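Local coordinates for protein ORF10 (Moritella marina, PDB 6RIW) that probably catalyses the condensation step of polyunsaturated fatty acid synthesis, this chain being the ketosynthase-chain length factor part of a longer multidomain synthase, at residues L612-E615 with Q616-E619; L916-N919 with A920-S924; M233-I237 with F238-P242. One frame throughout, in Å; residues are numbered along the deposited sequence.

Contact 1 of 3, residues L612-E615 with Q616-E619; sequences LTVE and QREE
Thr613 and Gln616 hold each other across the first turn of helix 614-628 by two reciprocal hydrogen bonds. Gln616 N donates to Thr613 OG1 at 3.1 Å, and Gln616 OE1 accepts from Thr613 N at 3.1 Å, a bond of 163° at the hydrogen whose donor is tilted 24° from the plane of the amide carbonyl. With chi1 at 60°, Thr613 OG1 sits between its own backbone N and carbonyl carbon and faces the start of the helix; the extended glutamine chain returns to the threonine. Packing is close here. Gln616 CG approaches Thr613 OG1 to 3.3 Å, and Leu612, crossing the glutamine at about a right angle, brings CD2 to 3.6 Å from Gln616 OE1. Leu612 is buried, touching Leu605 of helix 597-608 and Ile932 of helix 929-934.

The side of Val614 is looser and more exposed to solvent. Val614 CG2 lies 4.1 Å from Arg617 NH2, with Val614 CA over one face of the guanidinium, while the side chains of Val614 and Glu618 lie side by side, Val614 CG1 4.0 Å from Glu618 OE2. Arg617 also forms a long, weak ion pair with Glu602.

Thr613 and Gln616 thus form a capping box, which supplies side-chain acceptors to two backbone N-H groups where the helix begins, while the acidic Glu615 and Glu618 in its opening turns would probably suit the positive end of the helix dipole.

Contact 2 of 3, residues L916-N919 with A920-S924; sequences LISN and AIVNS
Val922 stands with CG1 anti to its carbonyl carbon (chi1 -61°), which places CG2 between backbone N and carbonyl carbon and sets both methyls against the preceding turn. Ser918 holds its OG anti to the backbone N (chi1 -179°), and this OG lies 3.8 Å from Val922 CG1. The other methyl, Val922 CG2, meets the backbone Ser918 O at only 3.1 Å. That carbonyl oxygen is well occupied, because Val922 N donates to it at 2.8 Å in an almost straight bond of 178°, and Ile921 N adds a weak one. Replacing Val922 by a glycine would probably strip the valine's methyls from Ser918 O and OG and open a gap against Ala144, which the valine also touches.

The arrangement is that of a short helix, 917-922, begun at the N-cap position by Leu916, whose O takes the N-H of Ala920 at 3.1 Å. Its buried side is carried by two isoleucines four residues apart. They lie side by side and point the same way, Ile917 CG2 meeting Ile921 CD1 at 4.1 Å. Together they dock the helix on helix 129-148, Ile917 on Val140 and Ile921 on Ala144 and Leu145, while Ile917 also bonds through its backbone to Lys507.

Asn919 and Asn923 occupy the exposed flank. Asn923 CB rests 3.3 Å from Asn919 O, which accepts from Asn923 N at 3.0 Å. Asn923 then leaves helical geometry, and Ser924 OG bonds to Ser926 N.

Contact 3 of 3, residues M233-I237 with F238-P242; sequences MGFSI and FQAYP
Phe238 N donates to Gly234 O at 2.9 Å, the last regular bond of helix 228-237 before the chain turns off. At Gln239 phi becomes positive (54°), and its own N-H and that of Ala240 reach back into the last turn: Ala240 N bonds to Phe235 O at 2.9 Å, approaching nearly in line with the C=O bond, whereas Gln239 N meets Ser236 O at 3.0 Å from above the carbonyl plane rather than on a lone pair.

This reversal gathers three aromatic rings and a methyl around the last helical turn. Tyr241 lies across Phe235 at about a right angle and receives Phe235 CB over its face in a CH-pi contact, 3.9 Å from CB to the ring centroid. The edge of the same tyrosine ring faces Ser236 OG in plane, CE2 lying 3.5 Å from that oxygen, which is hydrogen-bonded to Asn232 O and more weakly to Tyr59 N. Beyond CB, Phe235 turns its CD1 to Ala240 CB at 3.7 Å and toward Phe238, at whose ring edge it arrives, 4.2 Å from CD2. With CG beside its backbone N (chi1 -64°), Phe238 folds its ring back over the helix end, so that Gly234 O comes over one face, 3.2 Å from CG; glycine adds no side chain to that approach. Leu634 and Thr638 of helix 634-638 touch Phe238, and Leu370 touches Phe235.

Positive phi at Gln239 together with two bonds back into the last turn defines a Schellman motif, here ending helix 228-237 in the first ketosynthase-family unit of the didomain.

How the contacts relate
All three contacts are local to one stretch of chain: contact 1 starts a helix, contact 3 finishes one, and contact 2 spans a whole short one. Contacts 1 and 2 are the nearest pair, with centres 19 Å and nearest atoms about 6 Å apart. They do not touch, yet Ser926 ties them together, its OG bonded to Glu619 and its N to Ser924. Contact 3 belongs to the first ketosynthase-family region and contact 1 to the second; their centres are 27 Å apart, and contacts 2 and 3 are separated by 30 Å between centres. None lies at the magnesium site formed by Met1 and Lys286.

Contact 1 of 3, residues L612-E615 with Q616-E619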
ATOM      1  N   LEU A 612      27.902 -24.354  22.261  1.00 25.26           N
ATOM      2  CA  LEU A 612      27.885 -23.294  23.258  1.00 27.75           C
ATOM      3  C   LEU A 612      26.798 -23.557  24.294  1.00 26.50           C
ATOM      4  O   LEU A 612      25.834 -24.286  24.041  1.00 25.41           O
ATOM      5  CB  LEU A 612      27.628 -21.936  22.601  1.00 22.99           C
ATOM      6  CG  LEU A 612      28.585 -21.481  21.519  1.00 24.54           C
ATOM      7  CD1 LEU A 612      28.170 -20.091  21.053  1.00 23.13           C
ATOM      8  CD2 LEU A 612      30.008 -21.482  22.055  1.00 27.74           C
ATOM      9  N   THR A 613      26.945 -22.939  25.468  1.00 23.23           N
ATOM     10  CA  THR A 613      25.849 -22.986  26.423  1.00 24.14           C
ATOM     11  C   THR A 613      24.658 -22.207  25.876  1.00 29.46           C
ATOM     12  O   THR A 613      24.777 -21.427  24.923  1.00 24.42           O
ATOM     13  CB  THR A 613      26.249 -22.408  27.791  1.00 27.62           C
ATOM     14  OG1 THR A 613      26.645 -21.041  27.652  1.00 28.05           O
ATOM     15  CG2 THR A 613      27.383 -23.205  28.426  1.00 25.92           C
ATOM     16  N   VAL A 614      23.489 -22.432  26.481  1.00 21.93           N
ATOM     17  CA  VAL A 614      22.308 -21.679  26.066  1.00 28.93           C
ATOM     18  C   VAL A 614      22.552 -20.184  26.233  1.00 30.14           C
ATOM     19  O   VAL A 614      22.162 -19.373  25.380  1.00 25.59           O
ATOM     20  CB  VAL A 614      21.067 -22.133  26.851  1.00 29.10           C
ATOM     21  CG1 VAL A 614      19.885 -21.235  26.523  1.00 33.25           C
ATOM     22  CG2 VAL A 614      20.751 -23.584  26.523  1.00 33.86           C
ATOM     23  N   GLU A 615      23.220 -19.798  27.320  1.00 24.49           N
ATOM     24  CA  GLU A 615      23.452 -18.376  27.563  1.00 31.83           C
ATOM     25  C   GLU A 615      24.462 -17.796  26.579  1.00 22.92           C
ATOM     26  O   GLU A 615      24.320 -16.644  26.149  1.00 21.61           O
ATOM     27  CB  GLU A 615      23.902 -18.154  29.008  1.00 33.45           C
ATOM     28  CG  GLU A 615      22.862 -18.631  30.026  1.00 46.10           C
ATOM     29  CD  GLU A 615      22.838 -17.807  31.316  1.00 59.28           C
ATOM     30  OE1 GLU A 615      21.804 -17.861  32.025  1.00 58.39           O
ATOM     31  OE2 GLU A 615      23.844 -17.118  31.623  1.00 60.07           O
ATOM     32  N   GLN A 616      25.489 -18.572  26.213  1.00 19.09           N
ATOM     33  CA  GLN A 616      26.449 -18.103  25.217  1.00 24.12           C
ATOM     34  C   GLN A 616      25.780 -17.912  23.860  1.00 23.28           C
ATOM     35  O   GLN A 616      26.060 -16.934  23.147  1.00 19.49           O
ATOM     36  CB  GLN A 616      27.610 -19.086  25.082  1.00 22.77           C
ATOM     37  CG  GLN A 616      28.657 -18.937  26.177  1.00 27.83           C
ATOM     38  CD  GLN A 616      29.680 -20.045  26.139  1.00 29.37           C
ATOM     39  OE1 GLN A 616      29.413 -21.141  25.629  1.00 29.39           O
ATOM     40  NE2 GLN A 616      30.864 -19.765  26.660  1.00 33.77           N
ATOM     41  N   ARG A 617      24.928 -18.864  23.475  1.00 20.44           N
ATOM     42  CA  ARG A 617      24.258 -18.798  22.179  1.00 20.23           C
ATOM     43  C   ARG A 617      23.311 -17.605  22.112  1.00 21.03           C
ATOM     44  O   ARG A 617      23.207 -16.941  21.072  1.00 20.81           O
ATOM     45  CB  ARG A 617      23.499 -20.109  21.926  1.00 23.22           C
ATOM     46  CG  ARG A 617      22.612 -20.106  20.690  1.00 25.11           C
ATOM     47  CD  ARG A 617      22.048 -21.494  20.409  1.00 25.76           C
ATOM     48  NE  ARG A 617      20.826 -21.742  21.163  1.00 30.51           N
ATOM     49  CZ  ARG A 617      20.678 -22.727  22.046  1.00 42.50           C
ATOM     50  NH1 ARG A 617      21.684 -23.563  22.288  1.00 40.06           N
ATOM     51  NH2 ARG A 617      19.522 -22.874  22.692  1.00 43.36           N
ATOM     52  N   GLU A 618      22.609 -17.314  23.213  1.00 20.58           N
ATOM     53  CA  GLU A 618      21.708 -16.160  23.217  1.00 24.20           C
ATOM     54  C   GLU A 618      22.478 -14.856  23.112  1.00 22.54           C
ATOM     55  O   GLU A 618      22.070 -13.949  22.373  1.00 17.80           O
ATOM     56  CB  GLU A 618      20.837 -16.162  24.469  1.00 26.56           C
ATOM     57  CG  GLU A 618      19.800 -17.286  24.435  1.00 34.64           C
ATOM     58  CD  GLU A 618      18.901 -17.306  25.652  1.00 46.33           C
ATOM     59  OE1 GLU A 618      19.269 -16.673  26.668  1.00 50.60           O
ATOM     60  OE2 GLU A 618      17.838 -17.971  25.594  1.00 44.32           O
ATOM     61  N   GLU A 619      23.603 -14.757  23.821  1.00 19.77           N
ATOM     62  CA  GLU A 619      24.440 -13.567  23.733  1.00 24.46           C
ATOM     63  C   GLU A 619      25.017 -13.383  22.332  1.00 20.30           C
ATOM     64  O   GLU A 619      25.032 -12.268  21.811  1.00 19.94           O
ATOM     65  CB  GLU A 619      25.570 -13.648  24.752  1.00 25.69           C
ATOM     66  CG  GLU A 619      26.553 -12.497  24.653  1.00 31.06           C
ATOM     67  CD  GLU A 619      25.997 -11.212  25.258  1.00 37.80           C
ATOM     68  OE1 GLU A 619      24.896 -11.266  25.865  1.00 43.27           O
ATOM     69  OE2 GLU A 619      26.665 -10.158  25.139  1.00 41.30           O
TER

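Contact 2 of 3, residues L916-N919 with A920-S924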
ATOM      1  N   LEU A 916      26.129   0.694  11.574  1.00 16.79           N
ATOM      2  CA  LEU A 916      26.927  -0.118  10.661  1.00 15.53           C
ATOM      3  C   LEU A 916      26.913  -1.572  11.136  1.00 19.20           C
ATOM      4  O   LEU A 916      27.354  -1.858  12.253  1.00 18.11           O
ATOM      5  CB  LEU A 916      28.351   0.421  10.590  1.00 18.88           C
ATOM      6  CG  LEU A 916      28.364   1.933  10.329  1.00 23.17           C
ATOM      7  CD1 LEU A 916      29.678   2.577  10.776  1.00 23.70           C
ATOM      8  CD2 LEU A 916      28.111   2.180   8.864  1.00 20.97           C
ATOM      9  N   ILE A 917      26.400  -2.485  10.296  1.00 16.24           N
ATOM     10  CA  ILE A 917      26.201  -3.873  10.723  1.00 15.87           C
ATOM     11  C   ILE A 917      27.528  -4.523  11.125  1.00 16.46           C
ATOM     12  O   ILE A 917      27.637  -5.135  12.197  1.00 17.25           O
ATOM     13  CB  ILE A 917      25.506  -4.693   9.618  1.00 16.80           C
ATOM     14  CG1 ILE A 917      24.134  -4.103   9.249  1.00 15.72           C
ATOM     15  CG2 ILE A 917      25.344  -6.158  10.071  1.00 17.44           C
ATOM     16  CD1 ILE A 917      23.564  -4.713   7.956  1.00 15.53           C
ATOM     17  N   SER A 918      28.536  -4.461  10.252  1.00 14.89           N
ATOM     18  CA  SER A 918      29.765  -5.192  10.523  1.00 16.33           C
ATOM     19  C   SER A 918      30.463  -4.639  11.761  1.00 21.09           C
ATOM     20  O   SER A 918      30.869  -5.399  12.650  1.00 16.82           O
ATOM     21  CB  SER A 918      30.686  -5.147   9.313  1.00 20.28           C
ATOM     22  OG  SER A 918      31.873  -5.881   9.575  1.00 26.70           O
ATOM     23  N   ASN A 919      30.580  -3.309  11.851  1.00 16.04           N
ATOM     24  CA  ASN A 919      31.247  -2.704  13.001  1.00 18.46           C
ATOM     25  C   ASN A 919      30.567  -3.089  14.307  1.00 19.03           C
ATOM     26  O   ASN A 919      31.241  -3.305  15.324  1.00 21.40           O
ATOM     27  CB  ASN A 919      31.262  -1.176  12.864  1.00 21.13           C
ATOM     28  CG  ASN A 919      32.275  -0.688  11.859  1.00 27.19           C
ATOM     29  OD1 ASN A 919      33.056  -1.471  11.299  1.00 33.78           O
ATOM     30  ND2 ASN A 919      32.277   0.620  11.622  1.00 27.47           N
ATOM     31  N   ALA A 920      29.226  -3.109  14.316  1.00 18.18           N
ATOM     32  CA  ALA A 920      28.487  -3.432  15.527  1.00 16.23           C
ATOM     33  C   ALA A 920      28.786  -4.843  16.010  1.00 20.02           C
ATOM     34  O   ALA A 920      28.738  -5.108  17.210  1.00 19.77           O
ATOM     35  CB  ALA A 920      26.984  -3.271  15.304  1.00 19.74           C
ATOM     36  N   ILE A 921      29.082  -5.756  15.100  1.00 15.97           N
ATOM     37  CA  ILE A 921      29.423  -7.123  15.481  1.00 16.19           C
ATOM     38  C   ILE A 921      30.918  -7.262  15.774  1.00 19.38           C
ATOM     39  O   ILE A 921      31.300  -7.721  16.856  1.00 21.59           O
ATOM     40  CB  ILE A 921      28.947  -8.085  14.364  1.00 17.92           C
ATOM     41  CG1 ILE A 921      27.421  -8.021  14.252  1.00 21.03           C
ATOM     42  CG2 ILE A 921      29.425  -9.511  14.614  1.00 17.76           C
ATOM     43  CD1 ILE A 921      26.854  -8.615  12.945  1.00 18.75           C
ATOM     44  N   VAL A 922      31.783  -6.826  14.845  1.00 19.91           N
ATOM     45  CA  VAL A 922      33.220  -7.071  14.983  1.00 19.62           C
ATOM     46  C   VAL A 922      33.805  -6.288  16.152  1.00 23.85           C
ATOM     47  O   VAL A 922      34.780  -6.732  16.766  1.00 23.45           O
ATOM     48  CB  VAL A 922      34.003  -6.761  13.686  1.00 20.93           C
ATOM     49  CG1 VAL A 922      33.548  -7.641  12.516  1.00 19.62           C
ATOM     50  CG2 VAL A 922      33.932  -5.299  13.346  1.00 27.61           C
ATOM     51  N   ASN A 923      33.246  -5.129  16.494  1.00 20.96           N
ATOM     52  CA  ASN A 923      33.774  -4.358  17.612  1.00 26.03           C
ATOM     53  C   ASN A 923      32.908  -4.480  18.849  1.00 25.71           C
ATOM     54  O   ASN A 923      32.975  -3.617  19.727  1.00 28.81           O
ATOM     55  CB  ASN A 923      33.931  -2.883  17.238  1.00 25.46           C
ATOM     56  CG  ASN A 923      34.899  -2.670  16.090  1.00 26.85           C
ATOM     57  OD1 ASN A 923      35.862  -3.427  15.917  1.00 32.55           O
ATOM     58  ND2 ASN A 923      34.642  -1.648  15.289  1.00 32.20           N
ATOM     59  N   SER A 924      32.102  -5.534  18.942  1.00 23.23           N
ATOM     60  CA  SER A 924      31.212  -5.681  20.086  1.00 24.87           C
ATOM     61  C   SER A 924      32.012  -5.666  21.379  1.00 30.27           C
ATOM     62  O   SER A 924      33.099  -6.245  21.458  1.00 25.83           O
ATOM     63  CB  SER A 924      30.422  -6.984  19.994  1.00 23.68           C
ATOM     64  OG  SER A 924      29.863  -7.301  21.250  1.00 29.26           O
TER

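Contact 3 of 3, residues M233-I237 with F238-P242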
ATOM      1  N   MET A 233       4.483 -10.827  14.458  1.00 18.61           N
ATOM      2  CA  MET A 233       5.351 -10.021  15.312  1.00 18.57           C
ATOM      3  C   MET A 233       4.729  -8.659  15.587  1.00 19.42           C
ATOM      4  O   MET A 233       4.815  -8.139  16.709  1.00 18.34           O
ATOM      5  CB  MET A 233       6.735  -9.860  14.670  1.00 19.23           C
ATOM      6  CG  MET A 233       7.559 -11.133  14.659  1.00 21.83           C
ATOM      7  SD  MET A 233       7.960 -11.749  16.323  1.00 26.80           S
ATOM      8  CE  MET A 233       8.710 -13.336  15.912  1.00 20.60           C
ATOM      9  N   GLY A 234       4.073  -8.072  14.583  1.00 19.51           N
ATOM     10  CA  GLY A 234       3.425  -6.787  14.793  1.00 19.61           C
ATOM     11  C   GLY A 234       2.286  -6.862  15.796  1.00 18.72           C
ATOM     12  O   GLY A 234       2.216  -6.072  16.743  1.00 19.17           O
ATOM     13  N   PHE A 235       1.367  -7.797  15.598  1.00 17.40           N
ATOM     14  CA  PHE A 235       0.258  -7.884  16.542  1.00 18.42           C
ATOM     15  C   PHE A 235       0.729  -8.330  17.925  1.00 21.81           C
ATOM     16  O   PHE A 235       0.068  -8.022  18.929  1.00 21.74           O
ATOM     17  CB  PHE A 235      -0.827  -8.819  15.995  1.00 20.68           C
ATOM     18  CG  PHE A 235      -1.676  -8.181  14.924  1.00 20.56           C
ATOM     19  CD1 PHE A 235      -2.320  -6.971  15.164  1.00 23.68           C
ATOM     20  CD2 PHE A 235      -1.789  -8.760  13.673  1.00 22.97           C
ATOM     21  CE1 PHE A 235      -3.087  -6.358  14.176  1.00 25.97           C
ATOM     22  CE2 PHE A 235      -2.550  -8.155  12.679  1.00 27.10           C
ATOM     23  CZ  PHE A 235      -3.203  -6.960  12.929  1.00 26.08           C
ATOM     24  N   SER A 236       1.867  -9.023  18.009  1.00 18.44           N
ATOM     25  CA  SER A 236       2.422  -9.316  19.324  1.00 19.63           C
ATOM     26  C   SER A 236       2.950  -8.053  20.003  1.00 24.99           C
ATOM     27  O   SER A 236       2.704  -7.851  21.199  1.00 23.27           O
ATOM     28  CB  SER A 236       3.510 -10.384  19.222  1.00 20.06           C
ATOM     29  OG  SER A 236       2.928 -11.582  18.742  1.00 23.25           O
ATOM     30  N   ILE A 237       3.663  -7.180  19.271  1.00 17.55           N
ATOM     31  CA  ILE A 237       4.176  -5.974  19.933  1.00 21.35           C
ATOM     32  C   ILE A 237       3.039  -5.002  20.238  1.00 23.36           C
ATOM     33  O   ILE A 237       3.099  -4.251  21.223  1.00 25.28           O
ATOM     34  CB  ILE A 237       5.301  -5.298  19.115  1.00 26.64           C
ATOM     35  CG1 ILE A 237       5.985  -4.199  19.941  1.00 31.69           C
ATOM     36  CG2 ILE A 237       4.796  -4.701  17.859  1.00 23.12           C
ATOM     37  CD1 ILE A 237       6.873  -4.758  21.073  1.00 28.23           C
ATOM     38  N   PHE A 238       1.985  -5.003  19.426  1.00 18.58           N
ATOM     39  CA  PHE A 238       0.779  -4.241  19.738  1.00 21.04           C
ATOM     40  C   PHE A 238      -0.019  -4.839  20.895  1.00 23.96           C
ATOM     41  O   PHE A 238      -0.981  -4.205  21.345  1.00 22.61           O
ATOM     42  CB  PHE A 238      -0.130  -4.162  18.509  1.00 21.53           C
ATOM     43  CG  PHE A 238       0.467  -3.405  17.338  1.00 21.20           C
ATOM     44  CD1 PHE A 238       1.536  -2.539  17.517  1.00 20.83           C
ATOM     45  CD2 PHE A 238      -0.064  -3.552  16.072  1.00 24.46           C
ATOM     46  CE1 PHE A 238       2.076  -1.830  16.445  1.00 24.00           C
ATOM     47  CE2 PHE A 238       0.466  -2.847  14.988  1.00 24.59           C
ATOM     48  CZ  PHE A 238       1.548  -1.994  15.179  1.00 26.13           C
ATOM     49  N   GLN A 239       0.337  -6.044  21.357  1.00 22.43           N
ATOM     50  CA  GLN A 239      -0.441  -6.783  22.368  1.00 25.11           C
ATOM     51  C   GLN A 239      -1.904  -6.950  21.939  1.00 25.83           C
ATOM     52  O   GLN A 239      -2.834  -6.840  22.748  1.00 24.15           O
ATOM     53  CB  GLN A 239      -0.355  -6.104  23.734  1.00 28.54           C
ATOM     54  CG  GLN A 239       1.030  -6.076  24.354  1.00 32.38           C
ATOM     55  CD  GLN A 239       1.026  -5.320  25.675  1.00 37.38           C
ATOM     56  OE1 GLN A 239       0.103  -5.462  26.482  1.00 36.60           O
ATOM     57  NE2 GLN A 239       2.041  -4.488  25.886  1.00 38.79           N
ATOM     58  N   ALA A 240      -2.112  -7.211  20.650  1.00 20.19           N
ATOM     59  CA  ALA A 240      -3.455  -7.315  20.092  1.00 22.82           C
ATOM     60  C   ALA A 240      -4.038  -8.719  20.179  1.00 21.12           C
ATOM     61  O   ALA A 240      -5.257  -8.874  20.052  1.00 20.74           O
ATOM     62  CB  ALA A 240      -3.456  -6.851  18.631  1.00 21.46           C
ATOM     63  N   TYR A 241      -3.207  -9.741  20.385  1.00 21.97           N
ATOM     64  CA  TYR A 241      -3.677 -11.108  20.568  1.00 22.63           C
ATOM     65  C   TYR A 241      -4.243 -11.311  21.981  1.00 21.40           C
ATOM     66  O   TYR A 241      -3.732 -10.736  22.947  1.00 24.49           O
ATOM     67  CB  TYR A 241      -2.530 -12.091  20.339  1.00 22.47           C
ATOM     68  CG  TYR A 241      -2.050 -12.204  18.901  1.00 21.43           C
ATOM     69  CD1 TYR A 241      -2.909 -12.594  17.890  1.00 24.01           C
ATOM     70  CD2 TYR A 241      -0.710 -11.949  18.568  1.00 22.80           C
ATOM     71  CE1 TYR A 241      -2.463 -12.708  16.570  1.00 25.97           C
ATOM     72  CE2 TYR A 241      -0.255 -12.071  17.266  1.00 22.09           C
ATOM     73  CZ  TYR A 241      -1.133 -12.451  16.275  1.00 22.75           C
ATOM     74  OH  TYR A 241      -0.705 -12.575  14.979  1.00 23.07           O
ATOM     75  N   PRO A 242      -5.273 -12.150  22.136  1.00 21.82           N
ATOM     76  CA  PRO A 242      -5.935 -12.273  23.451  1.00 25.04           C
ATOM     77  C   PRO A 242      -5.096 -13.073  24.445  1.00 28.26           C
ATOM     78  O   PRO A 242      -4.646 -14.181  24.154  1.00 28.22           O
ATOM     79  CB  PRO A 242      -7.255 -12.987  23.126  1.00 26.40           C
ATOM     80  CG  PRO A 242      -6.981 -13.752  21.866  1.00 26.15           C
ATOM     81  CD  PRO A 242      -5.977 -12.911  21.084  1.00 23.78           C
TER